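Local coordinates for protein A52 (Vaccinia virus, PDB 2VVW) that suppresses host innate immune signalling as a Bcl-2-like protein that associates with IRAK2 to inhibit NF-kappaB activation and with TRAF6 to activate p38, at residues L44-E47 and I48-F51; K142-L145 and Q146-V150. All coordinates share one frame; numbering follows the deposited sequence.

Overall arrangement
Both contacts are local, each following about two turns of chain: contact 1 the short helix 43-49 and the residues that lead into helix 51-59, contact 2 the long C-terminal helix 135-153. Contact 1 is the more deeply buried, its centre about 9 Å from the centre of the chain against about 16 Å for contact 2. Its apolar side faces helices 21-35 and 96-115; on another side the buried E47 forms a salt bridge to the exposed K50, with a water joining the two. Contact 2, partly buried, combines regular helical bonds with a methyl laid over a guanidinium, and K142 and Q146 bond to loop carbonyls of D19 and L15. The two meet where E47 packs on L145, R148 and L149, and where F51 touches R148.

Contact 1: residues L44-E47 and I48-F51; sequences LFNE and IKKF
I48 packs its CD1 methyl against two residues of the preceding turn, 4.3 Å from L44 CD1 and 4.4 Å from F45 CD1, and this apolar side is the buried part, packed closely by neighbouring helices. CG1 of I48 sits beside its own backbone N, anti to the carbonyl carbon (chi1 -63°), which brings CG1 to 3.5 Å from L44 O. Beneath the side chains, I48 N donates to L44 O at 3.2 Å and K49 N to F45 O at 2.8 Å. Helix 43-49 is one of the short helices of this Bcl-2-like bundle: I24 and Y28 of helix 21-35 and I103 of helix 96-115 touch I48, while the F45 ring makes edge-to-face contacts with Y28 and Y41. K50 N makes only a weak, bent bond to E47 O, whereas F51 N bonds well to I48 O, and the F51 ring turns one face to I48 CA. The looser, solvent side holds N46, K49 and K50; K49 CE merely lies alongside N46 OD1, 3.7 Å away. E47, packed on L145 and L149 of helix 135-153, reaches from a buried position to the exposed K50, whose NZ meets E47 OE2 at 3.1 Å in a salt bridge, from the syn side but 29° out of the carboxylate plane. E47 bends at chi2 (-58°) to offer that oxygen, whereas K50 is extended. A water donates to E47 OE1 and accepts from K50 NZ, spanning the pair.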
loop_
_atom_site.group_PDB
_atom_site.type_symbol
_atom_site.label_atom_id
_atom_site.label_comp_id
_atom_site.label_asym_id
_atom_site.label_seq_id
_atom_site.Cartn_x
_atom_site.Cartn_y
_atom_site.Cartn_z
ATOM N N LEU A 44 4.580 -17.153 -0.285
ATOM C CA LEU A 44 3.197 -16.890 0.108
ATOM C C LEU A 44 2.387 -16.264 -1.035
ATOM O O LEU A 44 1.356 -16.792 -1.428
ATOM C CB LEU A 44 3.149 -16.004 1.350
ATOM C CG LEU A 44 1.758 -15.532 1.773
ATOM C CD1 LEU A 44 0.836 -16.718 2.005
ATOM C CD2 LEU A 44 1.866 -14.635 3.018
ATOM N N PHE A 45 2.833 -15.121 -1.535
ATOM C CA PHE A 45 2.211 -14.480 -2.700
ATOM C C PHE A 45 2.220 -15.396 -3.926
ATOM O O PHE A 45 1.261 -15.407 -4.682
ATOM C CB PHE A 45 2.925 -13.156 -3.061
ATOM C CG PHE A 45 2.529 -11.966 -2.189
ATOM C CD1 PHE A 45 1.807 -12.125 -1.026
ATOM C CD2 PHE A 45 2.922 -10.687 -2.549
ATOM C CE1 PHE A 45 1.475 -11.025 -0.251
ATOM C CE2 PHE A 45 2.582 -9.584 -1.791
ATOM C CZ PHE A 45 1.872 -9.759 -0.631
ATOM N N ASN A 46 3.294 -16.154 -4.124
ATOM C CA ASN A 46 3.325 -17.091 -5.258
ATOM C C ASN A 46 2.210 -18.167 -5.190
ATOM O O ASN A 46 1.690 -18.593 -6.227
ATOM C CB ASN A 46 4.716 -17.716 -5.437
ATOM C CG ASN A 46 5.687 -16.807 -6.200
ATOM O OD1 ASN A 46 5.284 -15.935 -6.984
ATOM N ND2 ASN A 46 6.975 -17.018 -5.978
ATOM N N GLU A 47 1.819 -18.577 -3.985
ATOM C CA GLU A 47 0.670 -19.483 -3.831
ATOM C C GLU A 47 -0.650 -18.781 -4.128
ATOM O O GLU A 47 -1.531 -19.349 -4.797
ATOM C CB GLU A 47 0.608 -20.091 -2.423
ATOM C CG GLU A 47 1.666 -21.130 -2.160
ATOM C CD GLU A 47 1.617 -22.291 -3.149
ATOM O OE1 GLU A 47 0.509 -22.803 -3.410
ATOM O OE2 GLU A 47 2.685 -22.690 -3.658
ATOM N N ILE A 48 -0.786 -17.554 -3.636
ATOM C CA ILE A 48 -2.003 -16.793 -3.853
ATOM C C ILE A 48 -2.176 -16.533 -5.353
ATOM O O ILE A 48 -3.289 -16.590 -5.872
ATOM C CB ILE A 48 -2.037 -15.492 -3.046
ATOM C CG1 ILE A 48 -2.033 -15.801 -1.539
ATOM C CG2 ILE A 48 -3.300 -14.684 -3.396
ATOM C CD1 ILE A 48 -1.839 -14.615 -0.688
ATOM N N LYS A 49 -1.065 -16.295 -6.046
ATOM C CA LYS A 49 -1.070 -16.077 -7.493
ATOM C C LYS A 49 -1.650 -17.272 -8.266
ATOM O O LYS A 49 -2.266 -17.106 -9.323
ATOM C CB LYS A 49 0.348 -15.749 -7.961
ATOM C CG LYS A 49 0.450 -15.453 -9.446
ATOM C CD LYS A 49 1.658 -14.578 -9.817
ATOM C CE LYS A 49 2.967 -15.323 -9.798
ATOM N NZ LYS A 49 3.940 -14.736 -10.785
ATOM N N LYS A 50 -1.481 -18.476 -7.729
ATOM C CA LYS A 50 -2.068 -19.656 -8.338
ATOM C C LYS A 50 -3.605 -19.611 -8.355
ATOM O O LYS A 50 -4.219 -20.322 -9.141
ATOM C CB LYS A 50 -1.550 -20.933 -7.661
ATOM C CG LYS A 50 -0.062 -21.133 -7.815
ATOM C CD LYS A 50 0.389 -22.430 -7.181
ATOM C CE LYS A 50 1.906 -22.556 -7.209
ATOM N NZ LYS A 50 2.357 -23.808 -6.550
ATOM N N PHE A 51 -4.223 -18.787 -7.503
ATOM C CA PHE A 51 -5.677 -18.618 -7.491
ATOM C C PHE A 51 -6.245 -18.069 -8.803
ATOM O O PHE A 51 -7.454 -18.140 -9.023
ATOM C CB PHE A 51 -6.148 -17.689 -6.359
ATOM C CG PHE A 51 -5.892 -18.205 -4.954
ATOM C CD1 PHE A 51 -5.300 -19.434 -4.705
ATOM C CD2 PHE A 51 -6.271 -17.426 -3.869
ATOM C CE1 PHE A 51 -5.092 -19.874 -3.406
ATOM C CE2 PHE A 51 -6.080 -17.866 -2.559
ATOM C CZ PHE A 51 -5.491 -19.094 -2.330
HETATM O O HOH W 1 0.416 -25.102 -4.691
#

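Contact 2: residues K142-L145 and Q146-V150; sequences KSIL and QNRLV
K142-L145 and Q146-V150 form one unbroken helical run, in which four successive carbonyls of the first segment accept from the amides four residues on. Q146 N to K142 O is the straightest of these bonds (2.9 Å, 167°), and L149 N to L145 O is equally short but more bent (152°). The Q146 chain, with CG beside its own backbone N and extended beyond, runs back past the K142 carbonyl, CG 3.2 Å from K142 O. The two long side chains pass at a slant, K142 CE lying 4.1 Å from Q146 NE2, and their polar ends find partners elsewhere: NE2 bonds to L15 O and K142 NZ to D19 O, tying this helix to the loop before helix 21-35. Helix 135-153 is the C-terminal helix of the Bcl-2-like bundle, with L145 and L149 turned inward onto E47 of helix 43-49. On the flank toward helix 96-115, I144 and R148 run side by side in the same direction. The CG2 methyl of I144 lies over one face of the R148 guanidinium, near its rim, 3.5 Å from R148 NE. R148 gets there by stretching fully from CG to NE, with CG anti to its carbonyl carbon (chi1 -72°); Y97 touches both residues. N147, on the exposed side, brings its amide carbon CG to 3.3 Å from S143 O, though ND2 is badly angled to bond there.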
loop_
_atom_site.group_PDB
_atom_site.type_symbol
_atom_site.label_atom_id
_atom_site.label_comp_id
_atom_site.label_asym_id
_atom_site.label_seq_id
_atom_site.Cartn_x
_atom_site.Cartn_y
_atom_site.Cartn_z
ATOM N N LYS A 142 -6.638 -19.730 4.725
ATOM C CA LYS A 142 -5.340 -19.733 5.414
ATOM C C LYS A 142 -4.818 -21.157 5.611
ATOM O O LYS A 142 -3.669 -21.451 5.288
ATOM C CB LYS A 142 -5.461 -19.020 6.765
ATOM C CG LYS A 142 -4.130 -18.660 7.397
ATOM C CD LYS A 142 -4.318 -18.156 8.819
ATOM C CE LYS A 142 -3.008 -17.675 9.400
ATOM N NZ LYS A 142 -3.207 -17.037 10.711
ATOM N N SER A 143 -5.683 -22.034 6.117
ATOM C CA SER A 143 -5.352 -23.445 6.286
ATOM C C SER A 143 -4.922 -24.106 4.996
ATOM O O SER A 143 -3.973 -24.870 4.986
ATOM C CB SER A 143 -6.531 -24.205 6.874
ATOM O OG SER A 143 -6.748 -23.790 8.201
ATOM N N ILE A 144 -5.634 -23.812 3.912
ATOM C CA ILE A 144 -5.314 -24.378 2.611
ATOM C C ILE A 144 -3.942 -23.901 2.163
ATOM O O ILE A 144 -3.129 -24.716 1.723
ATOM C CB ILE A 144 -6.417 -24.058 1.565
ATOM C CG1 ILE A 144 -7.654 -24.919 1.846
ATOM C CG2 ILE A 144 -5.927 -24.299 0.114
ATOM C CD1 ILE A 144 -8.862 -24.600 0.971
ATOM N N LEU A 145 -3.677 -22.598 2.315
ATOM C CA LEU A 145 -2.400 -22.015 1.900
ATOM C C LEU A 145 -1.251 -22.600 2.699
ATOM O O LEU A 145 -0.214 -22.952 2.147
ATOM C CB LEU A 145 -2.424 -20.489 2.039
ATOM C CG LEU A 145 -3.135 -19.728 0.920
ATOM C CD1 LEU A 145 -3.438 -18.281 1.326
ATOM C CD2 LEU A 145 -2.290 -19.760 -0.359
ATOM N N GLN A 146 -1.457 -22.724 4.008
ATOM C CA GLN A 146 -0.469 -23.330 4.883
ATOM C C GLN A 146 -0.123 -24.743 4.431
ATOM O O GLN A 146 1.059 -25.096 4.361
ATOM C CB GLN A 146 -0.967 -23.342 6.324
ATOM C CG GLN A 146 -0.975 -21.975 6.996
ATOM C CD GLN A 146 -1.600 -22.006 8.391
ATOM O OE1 GLN A 146 -2.570 -22.716 8.630
ATOM N NE2 GLN A 146 -1.036 -21.240 9.313
ATOM N N ASN A 147 -1.146 -25.543 4.129
ATOM C CA ASN A 147 -0.938 -26.894 3.596
ATOM C C ASN A 147 -0.107 -26.883 2.325
ATOM O O ASN A 147 0.808 -27.687 2.168
ATOM C CB ASN A 147 -2.272 -27.584 3.274
ATOM C CG ASN A 147 -3.020 -28.017 4.508
ATOM O OD1 ASN A 147 -2.422 -28.331 5.534
ATOM N ND2 ASN A 147 -4.345 -28.035 4.416
ATOM N N ARG A 148 -0.454 -25.984 1.410
ATOM C CA ARG A 148 0.221 -25.918 0.116
ATOM C C ARG A 148 1.678 -25.506 0.263
ATOM O O ARG A 148 2.537 -25.982 -0.485
ATOM C CB ARG A 148 -0.516 -24.969 -0.824
ATOM C CG ARG A 148 -1.839 -25.551 -1.311
ATOM C CD ARG A 148 -2.575 -24.632 -2.268
ATOM N NE ARG A 148 -3.888 -25.185 -2.632
ATOM C CZ ARG A 148 -4.757 -24.620 -3.472
ATOM N NH1 ARG A 148 -4.478 -23.479 -4.081
ATOM N NH2 ARG A 148 -5.921 -25.209 -3.705
ATOM N N LEU A 149 1.952 -24.637 1.234
ATOM C CA LEU A 149 3.326 -24.204 1.513
ATOM C C LEU A 149 4.179 -25.349 2.079
ATOM O O LEU A 149 5.351 -25.491 1.724
ATOM C CB LEU A 149 3.328 -22.996 2.453
ATOM C CG LEU A 149 2.836 -21.721 1.755
ATOM C CD1 LEU A 149 2.482 -20.623 2.749
ATOM C CD2 LEU A 149 3.878 -21.222 0.757
ATOM N N VAL A 150 3.586 -26.164 2.949
ATOM C CA VAL A 150 4.261 -27.364 3.471
ATOM C C VAL A 150 4.694 -28.290 2.329
ATOM O O VAL A 150 5.830 -28.759 2.308
ATOM C CB VAL A 150 3.362 -28.137 4.483
ATOM C CG1 VAL A 150 3.892 -29.545 4.720
ATOM C CG2 VAL A 150 3.264 -27.366 5.796
#